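Local coordinates for virulent strain associated lipoprotein (Borreliella spielmanii A14S, PDB 6FZZ) that is an outer surface lipoprotein of the PFam54 family whose close relative in Borrelia burgdorferi binds glutathione, so that it may do the same, at residues 28-31 / 32-36; 42-45 / 46-50; 75-78 / 79-83; 141-144 / 145-149. All coordinates share one frame; numbering follows the deposited sequence.

Interaction 1 (28-31 / 32-36); sequences KANT and DRKKY
Lys28 and Asp32 meet one helical turn apart. NZ of Lys28 lies 3.7 Å from OD1 of Asp32, a long salt bridge. The lysine chain starts with CG anti to its own backbone N (chi1 158°) and then bends at chi2, and this brings its ammonium end along to the carboxylate. On another side of the helix, Asn30 and Lys34 approach at a slant. ND2 of Asn30 stands 3.6 Å from NZ of Lys34, and both are donors, so the pair is a mere contact. CG of Lys34 lies 3.6 Å from O of Asn30. Four backbone bonds hold these side chains in step. Asp32 N gives to Lys28 O at 3.1 Å, Arg33 N to Ala29 O at 2.9 Å, Lys34 N to Asn30 O, and Lys35 N to Thr31 O. Further out, Arg33 forms a salt bridge with Asp120 of helix 105-126. Ala29 packs on Ile123 of that helix. Tyr36 also points inward, its OH bonded to NZ of Lys155. Lys28 and Asp32 form an i to i+4 ion pair on the exposed side of helix 15-41, whose other side packs on helix 105-126 in an all-helical fold.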
loop_
_atom_site.group_PDB
_atom_site.type_symbol
_atom_site.label_atom_id
_atom_site.label_comp_id
_atom_site.label_asym_id
_atom_site.label_seq_id
_atom_site.Cartn_x
_atom_site.Cartn_y
_atom_site.Cartn_z
ATOM N N LYS A 28 3.859 -9.813 -13.013
ATOM C CA LYS A 28 3.341 -10.351 -11.788
ATOM C C LYS A 28 2.689 -9.259 -10.871
ATOM O O LYS A 28 1.663 -9.490 -10.173
ATOM C CB LYS A 28 4.485 -11.057 -11.058
ATOM C CG LYS A 28 4.328 -11.244 -9.543
ATOM C CD LYS A 28 3.243 -12.244 -9.162
ATOM C CE LYS A 28 3.393 -12.611 -7.696
ATOM N NZ LYS A 28 2.185 -13.289 -7.155
ATOM N N ALA A 29 3.285 -8.072 -10.880
ATOM C CA ALA A 29 2.723 -6.917 -10.134
ATOM C C ALA A 29 1.341 -6.508 -10.688
ATOM O O ALA A 29 0.405 -6.152 -9.904
ATOM C CB ALA A 29 3.675 -5.732 -10.223
ATOM N N ASN A 30 1.256 -6.554 -11.998
ATOM C CA ASN A 30 -0.006 -6.285 -12.693
ATOM C C ASN A 30 -1.114 -7.282 -12.349
ATOM O O ASN A 30 -2.287 -6.894 -12.062
ATOM C CB ASN A 30 0.177 -6.140 -14.199
ATOM C CG ASN A 30 -1.080 -5.587 -14.874
ATOM O OD1 ASN A 30 -1.452 -4.467 -14.610
ATOM N ND2 ASN A 30 -1.775 -6.407 -15.641
ATOM N N THR A 31 -0.753 -8.556 -12.232
ATOM C CA THR A 31 -1.720 -9.546 -11.708
ATOM C C THR A 31 -2.203 -9.263 -10.297
ATOM O O THR A 31 -3.422 -9.344 -10.014
ATOM C CB THR A 31 -1.132 -10.993 -11.742
ATOM O OG1 THR A 31 -0.977 -11.296 -13.088
ATOM C CG2 THR A 31 -2.081 -12.009 -11.133
ATOM N N ASP A 32 -1.280 -8.940 -9.393
ATOM C CA ASP A 32 -1.694 -8.505 -8.059
ATOM C C ASP A 32 -2.633 -7.319 -8.126
ATOM O O ASP A 32 -3.660 -7.359 -7.471
ATOM C CB ASP A 32 -0.525 -8.167 -7.137
ATOM C CG ASP A 32 0.302 -9.401 -6.787
ATOM O OD1 ASP A 32 -0.224 -10.529 -6.887
ATOM O OD2 ASP A 32 1.483 -9.248 -6.426
ATOM N N ARG A 33 -2.311 -6.287 -8.911
ATOM C CA ARG A 33 -3.206 -5.135 -9.010
ATOM C C ARG A 33 -4.619 -5.566 -9.371
ATOM O O ARG A 33 -5.600 -4.994 -8.858
ATOM C CB ARG A 33 -2.736 -4.108 -10.049
ATOM C CG ARG A 33 -3.694 -2.949 -10.090
ATOM C CD ARG A 33 -3.298 -1.861 -11.048
ATOM N NE ARG A 33 -3.879 -0.531 -10.728
ATOM C CZ ARG A 33 -4.684 0.204 -11.521
ATOM N NH1 ARG A 33 -5.158 -0.285 -12.674
ATOM N NH2 ARG A 33 -5.020 1.467 -11.166
ATOM N N LYS A 34 -4.749 -6.548 -10.262
ATOM C CA LYS A 34 -6.095 -7.010 -10.702
ATOM C C LYS A 34 -6.873 -7.670 -9.542
ATOM O O LYS A 34 -8.091 -7.509 -9.398
ATOM C CB LYS A 34 -6.007 -7.950 -11.924
ATOM C CG LYS A 34 -5.684 -7.212 -13.198
ATOM C CD LYS A 34 -5.231 -8.164 -14.299
ATOM C CE LYS A 34 -5.897 -7.866 -15.642
ATOM N NZ LYS A 34 -4.895 -7.858 -16.735
ATOM N N LYS A 35 -6.145 -8.355 -8.684
ATOM C CA LYS A 35 -6.657 -8.854 -7.433
ATOM C C LYS A 35 -7.364 -7.818 -6.540
ATOM O O LYS A 35 -8.457 -8.021 -5.999
ATOM C CB LYS A 35 -5.528 -9.504 -6.672
ATOM C CG LYS A 35 -5.901 -10.767 -5.919
ATOM C CD LYS A 35 -4.619 -11.484 -5.423
ATOM C CE LYS A 35 -3.834 -10.661 -4.399
ATOM N NZ LYS A 35 -2.785 -11.471 -3.699
ATOM N N TYR A 36 -6.709 -6.710 -6.362
ATOM C CA TYR A 36 -7.277 -5.608 -5.616
ATOM C C TYR A 36 -8.490 -4.982 -6.269
ATOM O O TYR A 36 -9.363 -4.582 -5.537
ATOM C CB TYR A 36 -6.191 -4.565 -5.386
ATOM C CG TYR A 36 -4.915 -5.188 -4.871
ATOM C CD1 TYR A 36 -4.952 -6.306 -4.035
ATOM C CD2 TYR A 36 -3.664 -4.676 -5.259
ATOM C CE1 TYR A 36 -3.758 -6.903 -3.612
ATOM C CE2 TYR A 36 -2.478 -5.214 -4.790
ATOM C CZ TYR A 36 -2.518 -6.353 -4.028
ATOM O OH TYR A 36 -1.341 -6.885 -3.591
#

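Interaction 2 (42-45 / 46-50); sequences EEPE and DQYGI
Pro44 and Tyr48 carry this contact. CD of the proline sits over the middle of one ring face, 3.4 Å from the centroid of the Tyr48 ring and 14° off its normal, a CH-pi interaction. CE1 and CZ of Tyr48 both lie 3.4 Å from CD of Pro44. The two side chains cross at about a right angle. CG of Tyr48 is anti to the carbonyl carbon (chi1 -54°), and this turns the ring back along the chain, past Pro44 to Glu43, whose CB is 3.8 Å from CE2 of Tyr48. OH of Tyr48 bonds beyond the segments to Lys39 O, near the end of helix 15-41.

Residues 44-47 form a type I beta turn in the loop between helix 15-41 and helix 71-83. It is closed by Gln47 N, which gives to O of Pro44 at 2.8 Å from well above the carbonyl plane. Asp46 takes the third place in the turn. Its OD1 touches CB of Pro44 at 3.3 Å and accepts a weak bond from N of Tyr48.

Glu43 and Gln47 run side by side in the same direction, with carboxylate and amide planes 41° apart. They do not bond directly. A water gives to OE2 of Glu43 at 2.7 Å and accepts a weak bond from NE2 of Gln47. The stronger partners of both lie outside: Arg77 makes a salt bridge with OE2 of Glu43, and Ser67 bonds to OE1 of Gln47. The Tyr48 ring also meets Tyr81 of helix 71-83 edge-to-face.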
loop_
_atom_site.group_PDB
_atom_site.type_symbol
_atom_site.label_atom_id
_atom_site.label_comp_id
_atom_site.label_asym_id
_atom_site.label_seq_id
_atom_site.Cartn_x
_atom_site.Cartn_y
_atom_site.Cartn_z
ATOM N N GLU A 42 -16.035 -6.797 -5.630
ATOM C CA GLU A 42 -16.846 -7.684 -4.780
ATOM C C GLU A 42 -16.952 -7.214 -3.405
ATOM O O GLU A 42 -17.345 -7.989 -2.538
ATOM C CB GLU A 42 -16.262 -9.133 -4.742
ATOM C CG GLU A 42 -16.059 -9.641 -6.142
ATOM C CD GLU A 42 -15.458 -11.064 -6.246
ATOM O OE1 GLU A 42 -14.993 -11.621 -5.216
ATOM O OE2 GLU A 42 -15.458 -11.585 -7.385
ATOM N N GLU A 43 -16.656 -5.947 -3.132
ATOM C CA GLU A 43 -16.680 -5.505 -1.741
ATOM C C GLU A 43 -18.080 -5.633 -1.090
ATOM O O GLU A 43 -19.088 -5.210 -1.643
ATOM C CB GLU A 43 -16.057 -4.113 -1.529
ATOM C CG GLU A 43 -16.994 -2.991 -1.625
ATOM C CD GLU A 43 -16.340 -1.645 -1.432
ATOM O OE1 GLU A 43 -15.171 -1.487 -0.976
ATOM O OE2 GLU A 43 -17.020 -0.755 -1.882
ATOM N N PRO A 44 -18.118 -6.185 0.109
ATOM C CA PRO A 44 -19.384 -6.225 0.769
ATOM C C PRO A 44 -19.779 -4.822 1.162
ATOM O O PRO A 44 -18.959 -3.890 1.140
ATOM C CB PRO A 44 -19.123 -7.057 2.038
ATOM C CG PRO A 44 -17.747 -7.554 1.948
ATOM C CD PRO A 44 -17.017 -6.706 0.942
ATOM N N GLU A 45 -21.043 -4.676 1.530
ATOM C CA GLU A 45 -21.607 -3.391 1.904
ATOM C C GLU A 45 -20.911 -2.911 3.152
ATOM O O GLU A 45 -20.785 -1.725 3.347
ATOM C CB GLU A 45 -23.090 -3.564 2.227
ATOM C CG GLU A 45 -23.920 -3.862 0.998
ATOM C CD GLU A 45 -25.411 -3.717 1.276
ATOM O OE1 GLU A 45 -25.807 -4.123 2.373
ATOM O OE2 GLU A 45 -26.150 -3.186 0.411
ATOM N N ASP A 46 -20.430 -3.813 4.009
ATOM C CA ASP A 46 -19.725 -3.322 5.192
ATOM C C ASP A 46 -18.259 -3.003 4.926
ATOM O O ASP A 46 -17.509 -2.718 5.887
ATOM C CB ASP A 46 -19.844 -4.280 6.367
ATOM C CG ASP A 46 -19.128 -5.551 6.168
ATOM O OD1 ASP A 46 -18.567 -5.850 5.111
ATOM O OD2 ASP A 46 -19.154 -6.298 7.139
ATOM N N GLN A 47 -17.842 -3.176 3.661
ATOM C CA GLN A 47 -16.476 -2.866 3.245
ATOM C C GLN A 47 -15.446 -3.635 4.096
ATOM O O GLN A 47 -14.483 -3.034 4.605
ATOM C CB GLN A 47 -16.291 -1.348 3.294
ATOM C CG GLN A 47 -17.230 -0.680 2.276
ATOM C CD GLN A 47 -17.259 0.821 2.333
ATOM O OE1 GLN A 47 -16.807 1.463 3.297
ATOM N NE2 GLN A 47 -17.789 1.413 1.280
ATOM N N TYR A 48 -15.752 -4.930 4.326
ATOM C CA TYR A 48 -14.875 -5.886 5.051
ATOM C C TYR A 48 -14.647 -5.506 6.504
ATOM O O TYR A 48 -13.637 -5.922 7.069
ATOM C CB TYR A 48 -13.495 -6.086 4.322
ATOM C CG TYR A 48 -13.578 -6.489 2.843
ATOM C CD1 TYR A 48 -13.901 -7.821 2.463
ATOM C CD2 TYR A 48 -13.340 -5.582 1.814
ATOM C CE1 TYR A 48 -13.987 -8.193 1.163
ATOM C CE2 TYR A 48 -13.445 -5.955 0.476
ATOM C CZ TYR A 48 -13.738 -7.280 0.159
ATOM O OH TYR A 48 -13.850 -7.681 -1.155
ATOM N N GLY A 49 -15.604 -4.758 7.069
ATOM C CA GLY A 49 -15.666 -4.253 8.404
ATOM C C GLY A 49 -14.634 -3.135 8.676
ATOM O O GLY A 49 -14.262 -2.890 9.841
ATOM N N ILE A 50 -14.152 -2.490 7.614
ATOM C CA ILE A 50 -13.166 -1.404 7.742
ATOM C C ILE A 50 -13.886 -0.124 8.022
ATOM O O ILE A 50 -14.172 0.699 7.121
ATOM C CB ILE A 50 -12.248 -1.287 6.501
ATOM C CG1 ILE A 50 -11.457 -2.591 6.361
ATOM C CG2 ILE A 50 -11.252 -0.153 6.691
ATOM C CD1 ILE A 50 -10.756 -2.779 5.003
HETATM O O HOH W 1 -19.402 -0.881 -0.563
#

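Interaction 3 (75-78 / 79-83); sequences AYRK and LTYGI
O of Tyr76 is gripped twice by Thr80. The backbone N of Thr80 gives to it at 2.9 Å, and OG1 of Thr80 gives to it at 3.0 Å. The hydroxyl arrives from above the carbonyl plane, 39° out of it. OG1 stands beside the backbone N of its own residue (chi1 -59°), which points it back up the helix to this carbonyl. The same OG1 lies 3.6 Å from CD1 of the Tyr76 ring.

Arg77 and Tyr81 run side by side, one turn apart. O of Arg77 accepts from N of Tyr81 at 2.9 Å, and it also sits over one face of the Tyr81 ring, 3.2 Å above its plane and toward the rim. OH of Tyr81 is at the edge of the guanidinium, 4.0 Å from CD of Arg77. The guanidinium and ring planes are 67° apart. Both polar ends go on to Glu43: Arg77 by a salt bridge and Tyr81 by a hydrogen bond.

Nearby, CG of Leu79 rests 3.3 Å from O of Ala75. NZ of Lys78 also makes a long, weak ion pair with Asp120.

Glu43, OD1 of Asn69 and the carbonyls of Val66 and Asp68 together hold the orientation of the buried guanidinium. The carboxylate of Glu43 probably offsets its charge, and the bonds join helix 71-83 to the loop that precedes it.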
loop_
_atom_site.group_PDB
_atom_site.type_symbol
_atom_site.label_atom_id
_atom_site.label_comp_id
_atom_site.label_asym_id
_atom_site.label_seq_id
_atom_site.Cartn_x
_atom_site.Cartn_y
_atom_site.Cartn_z
ATOM N N ALA A 75 -11.070 4.289 -5.385
ATOM C CA ALA A 75 -9.607 4.168 -5.617
ATOM C C ALA A 75 -8.841 4.026 -4.297
ATOM O O ALA A 75 -7.942 3.156 -4.152
ATOM C CB ALA A 75 -9.093 5.335 -6.464
ATOM N N TYR A 76 -9.188 4.868 -3.324
ATOM C CA TYR A 76 -8.502 4.885 -2.014
ATOM C C TYR A 76 -8.772 3.507 -1.372
ATOM O O TYR A 76 -7.866 2.876 -0.837
ATOM C CB TYR A 76 -9.066 6.020 -1.142
ATOM C CG TYR A 76 -8.374 6.274 0.156
ATOM C CD1 TYR A 76 -8.370 5.317 1.190
ATOM C CD2 TYR A 76 -7.757 7.529 0.395
ATOM C CE1 TYR A 76 -7.725 5.580 2.393
ATOM C CE2 TYR A 76 -7.082 7.768 1.575
ATOM C CZ TYR A 76 -7.097 6.799 2.571
ATOM O OH TYR A 76 -6.461 7.093 3.729
ATOM N N ARG A 77 -10.025 3.025 -1.412
ATOM C CA ARG A 77 -10.305 1.686 -0.863
ATOM C C ARG A 77 -9.524 0.555 -1.529
ATOM O O ARG A 77 -9.000 -0.340 -0.853
ATOM C CB ARG A 77 -11.795 1.366 -0.903
ATOM C CG ARG A 77 -12.560 2.250 0.017
ATOM C CD ARG A 77 -13.943 1.683 0.386
ATOM N NE ARG A 77 -14.868 1.344 -0.747
ATOM C CZ ARG A 77 -15.733 2.174 -1.315
ATOM N NH1 ARG A 77 -15.735 3.449 -1.020
ATOM N NH2 ARG A 77 -16.568 1.737 -2.241
ATOM N N LYS A 78 -9.510 0.554 -2.847
ATOM C CA LYS A 78 -8.735 -0.406 -3.612
ATOM C C LYS A 78 -7.258 -0.378 -3.201
ATOM O O LYS A 78 -6.681 -1.418 -3.029
ATOM C CB LYS A 78 -8.874 -0.084 -5.108
ATOM C CG LYS A 78 -8.105 -0.970 -6.059
ATOM C CD LYS A 78 -8.088 -0.453 -7.506
ATOM C CE LYS A 78 -6.986 0.579 -7.723
ATOM N NZ LYS A 78 -5.605 0.059 -7.460
ATOM N N LEU A 79 -6.666 0.811 -3.011
ATOM C CA LEU A 79 -5.254 0.913 -2.584
ATOM C C LEU A 79 -5.122 0.357 -1.164
ATOM O O LEU A 79 -4.078 -0.227 -0.802
ATOM C CB LEU A 79 -4.772 2.320 -2.673
ATOM C CG LEU A 79 -4.666 2.877 -4.127
ATOM C CD1 LEU A 79 -4.358 4.350 -4.136
ATOM C CD2 LEU A 79 -3.578 2.166 -4.968
ATOM N N THR A 80 -6.173 0.532 -0.362
ATOM C CA THR A 80 -6.228 -0.050 0.990
ATOM C C THR A 80 -6.167 -1.592 0.979
ATOM O O THR A 80 -5.403 -2.201 1.723
ATOM C CB THR A 80 -7.466 0.465 1.794
ATOM O OG1 THR A 80 -7.427 1.900 1.920
ATOM C CG2 THR A 80 -7.445 -0.132 3.202
ATOM N N TYR A 81 -6.989 -2.212 0.119
ATOM C CA TYR A 81 -7.011 -3.666 -0.056
ATOM C C TYR A 81 -5.622 -4.154 -0.552
ATOM O O TYR A 81 -5.162 -5.250 -0.207
ATOM C CB TYR A 81 -8.123 -4.043 -1.049
ATOM C CG TYR A 81 -9.494 -3.536 -0.611
ATOM C CD1 TYR A 81 -9.818 -3.483 0.742
ATOM C CD2 TYR A 81 -10.469 -3.180 -1.527
ATOM C CE1 TYR A 81 -11.038 -3.041 1.152
ATOM C CE2 TYR A 81 -11.721 -2.739 -1.122
ATOM C CZ TYR A 81 -11.987 -2.663 0.218
ATOM O OH TYR A 81 -13.201 -2.247 0.742
ATOM N N GLY A 82 -4.955 -3.318 -1.335
ATOM C CA GLY A 82 -3.615 -3.631 -1.800
ATOM C C GLY A 82 -2.551 -3.680 -0.692
ATOM O O GLY A 82 -1.795 -4.636 -0.613
ATOM N N ILE A 83 -2.491 -2.647 0.134
ATOM C CA ILE A 83 -1.475 -2.531 1.157
ATOM C C ILE A 83 -1.792 -3.482 2.304
ATOM O O ILE A 83 -0.876 -4.031 2.956
ATOM C CB ILE A 83 -1.297 -1.057 1.660
ATOM C CG1 ILE A 83 -0.018 -0.930 2.525
ATOM C CG2 ILE A 83 -2.457 -0.560 2.505
ATOM C CD1 ILE A 83 1.257 -1.078 1.752
#

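Interaction 4 (141-144 / 145-149); sequences LENL and KNLFE
Leu147 meets Asn143 through CB, CG and CD1. CB of Leu147 is 3.5 Å from O of Asn143. CG of Leu147 comes closer to the same oxygen, at 3.3 Å. CD1 then passes to the amide, 3.6 Å from ND2 of Asn143. The leucine CG is anti to its carbonyl carbon (chi1 -69°), and this torsion lays CG and CD1 beside O and ND2 of Asn143. The asparagine CG is anti to its own backbone N, and the amide comes forward to meet the leucine. The backbone closes the same pair: N of Leu147 gives to O of Asn143 at 2.8 Å.

This is part of helix 138-170, one of the long helices of the all-helical bundle. Leu147 packs on Leu204 and Ile208 of helix 180-209, and Leu144 also reaches Ile208. Phe148 turns to helix 105-126, against Ile123 and Leu126. The helix therefore offers apolar residues to more than one neighbour.

Its exposed face is polar. Glu142 and Asn146 run side by side in the same direction, with carboxylate and amide planes 56° apart, and CG of Glu142 is 4.0 Å from ND2 of Asn146. The backbone bond from Asn146 N to Glu142 O measures 3.0 Å. Lys145 bonds one turn on: its NZ gives to OE2 of Glu149 at 2.7 Å, a salt bridge in which NZ comes to OE2 from above the carboxylate plane. The lysine chain also touches Leu18 and Asp21 of helix 15-41.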
loop_
_atom_site.group_PDB
_atom_site.type_symbol
_atom_site.label_atom_id
_atom_site.label_comp_id
_atom_site.label_asym_id
_atom_site.label_seq_id
_atom_site.Cartn_x
_atom_site.Cartn_y
_atom_site.Cartn_z
ATOM N N LEU A 141 18.390 -0.902 -17.634
ATOM C CA LEU A 141 17.547 -2.061 -17.275
ATOM C C LEU A 141 17.915 -2.524 -15.908
ATOM O O LEU A 141 17.046 -2.870 -15.141
ATOM C CB LEU A 141 17.737 -3.275 -18.259
ATOM C CG LEU A 141 17.147 -3.125 -19.657
ATOM C CD1 LEU A 141 17.661 -4.276 -20.532
ATOM C CD2 LEU A 141 15.607 -3.030 -19.670
ATOM N N GLU A 142 19.222 -2.626 -15.636
ATOM C CA GLU A 142 19.702 -2.956 -14.323
ATOM C C GLU A 142 19.177 -1.974 -13.231
ATOM O O GLU A 142 18.722 -2.365 -12.154
ATOM C CB GLU A 142 21.197 -2.931 -14.329
ATOM C CG GLU A 142 21.779 -3.522 -13.082
ATOM C CD GLU A 142 23.163 -4.089 -13.345
ATOM O OE1 GLU A 142 23.726 -3.791 -14.428
ATOM O OE2 GLU A 142 23.668 -4.836 -12.470
ATOM N N ASN A 143 19.223 -0.696 -13.557
ATOM C CA ASN A 143 18.776 0.344 -12.646
ATOM C C ASN A 143 17.265 0.213 -12.418
ATOM O O ASN A 143 16.821 0.173 -11.271
ATOM C CB ASN A 143 19.170 1.708 -13.217
ATOM C CG ASN A 143 18.989 2.815 -12.230
ATOM O OD1 ASN A 143 19.429 2.733 -11.088
ATOM N ND2 ASN A 143 18.327 3.855 -12.658
ATOM N N LEU A 144 16.524 0.040 -13.503
ATOM C CA LEU A 144 15.099 -0.091 -13.466
ATOM C C LEU A 144 14.678 -1.282 -12.621
ATOM O O LEU A 144 13.726 -1.185 -11.802
ATOM C CB LEU A 144 14.504 -0.156 -14.884
ATOM C CG LEU A 144 13.026 -0.444 -15.055
ATOM C CD1 LEU A 144 12.172 0.578 -14.320
ATOM C CD2 LEU A 144 12.629 -0.494 -16.546
ATOM N N LYS A 145 15.369 -2.402 -12.818
ATOM C CA LYS A 145 15.064 -3.578 -12.042
ATOM C C LYS A 145 15.327 -3.347 -10.553
ATOM O O LYS A 145 14.518 -3.693 -9.740
ATOM C CB LYS A 145 15.831 -4.799 -12.538
ATOM C CG LYS A 145 15.589 -6.067 -11.668
ATOM C CD LYS A 145 16.687 -7.094 -11.930
ATOM C CE LYS A 145 16.357 -8.500 -11.433
ATOM N NZ LYS A 145 16.802 -8.608 -10.033
ATOM N N ASN A 146 16.475 -2.814 -10.201
ATOM C CA ASN A 146 16.789 -2.558 -8.825
ATOM C C ASN A 146 15.799 -1.532 -8.204
ATOM O O ASN A 146 15.421 -1.711 -7.063
ATOM C CB ASN A 146 18.204 -2.012 -8.701
ATOM C CG ASN A 146 19.281 -3.047 -9.068
ATOM O OD1 ASN A 146 19.083 -4.268 -8.987
ATOM N ND2 ASN A 146 20.432 -2.548 -9.469
ATOM N N LEU A 147 15.434 -0.476 -8.930
ATOM C CA LEU A 147 14.469 0.539 -8.412
ATOM C C LEU A 147 13.087 -0.098 -8.148
ATOM O O LEU A 147 12.478 0.066 -7.099
ATOM C CB LEU A 147 14.363 1.710 -9.352
ATOM C CG LEU A 147 15.600 2.623 -9.458
ATOM C CD1 LEU A 147 15.422 3.569 -10.609
ATOM C CD2 LEU A 147 15.809 3.446 -8.216
ATOM N N PHE A 148 12.646 -0.926 -9.077
ATOM C CA PHE A 148 11.318 -1.535 -8.977
ATOM C C PHE A 148 11.236 -2.523 -7.845
ATOM O O PHE A 148 10.253 -2.574 -7.068
ATOM C CB PHE A 148 10.948 -2.208 -10.303
ATOM C CG PHE A 148 9.508 -2.548 -10.391
ATOM C CD1 PHE A 148 8.527 -1.573 -10.137
ATOM C CD2 PHE A 148 9.095 -3.815 -10.715
ATOM C CE1 PHE A 148 7.188 -1.861 -10.219
ATOM C CE2 PHE A 148 7.757 -4.098 -10.846
ATOM C CZ PHE A 148 6.801 -3.143 -10.567
ATOM N N GLU A 149 12.294 -3.310 -7.699
ATOM C CA GLU A 149 12.411 -4.203 -6.576
ATOM C C GLU A 149 12.446 -3.509 -5.257
ATOM O O GLU A 149 11.780 -3.950 -4.291
ATOM C CB GLU A 149 13.645 -5.130 -6.700
ATOM C CG GLU A 149 13.511 -6.104 -7.802
ATOM C CD GLU A 149 14.703 -7.074 -7.879
ATOM O OE1 GLU A 149 15.737 -6.811 -7.274
ATOM O OE2 GLU A 149 14.630 -8.086 -8.586
#

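Overall arrangement
Interaction 3 is the buried one, its centre about 7 Å from that of the chain. Interactions 1 and 2 are surface contacts, and interaction 4 is partly buried. Interactions 1, 3 and 4 each lie within one helix, whereas interaction 2 is a loop turn. Interaction 3 meets interaction 2 by polar bonds and rings set edge-to-face. It meets interaction 1 where Tyr36 packs on Gly82 and the ends of Arg33 and Lys78 come together, with Asp120 a partner of both, weakly for Lys78. Interaction 4 touches interaction 1 where Phe148 packs on Ala29. Its centre is about 36 Å from that of interaction 2. The Lys28-Asp32 bridge at the surface is long, the Glu43-Arg77 bridge nearer the core short.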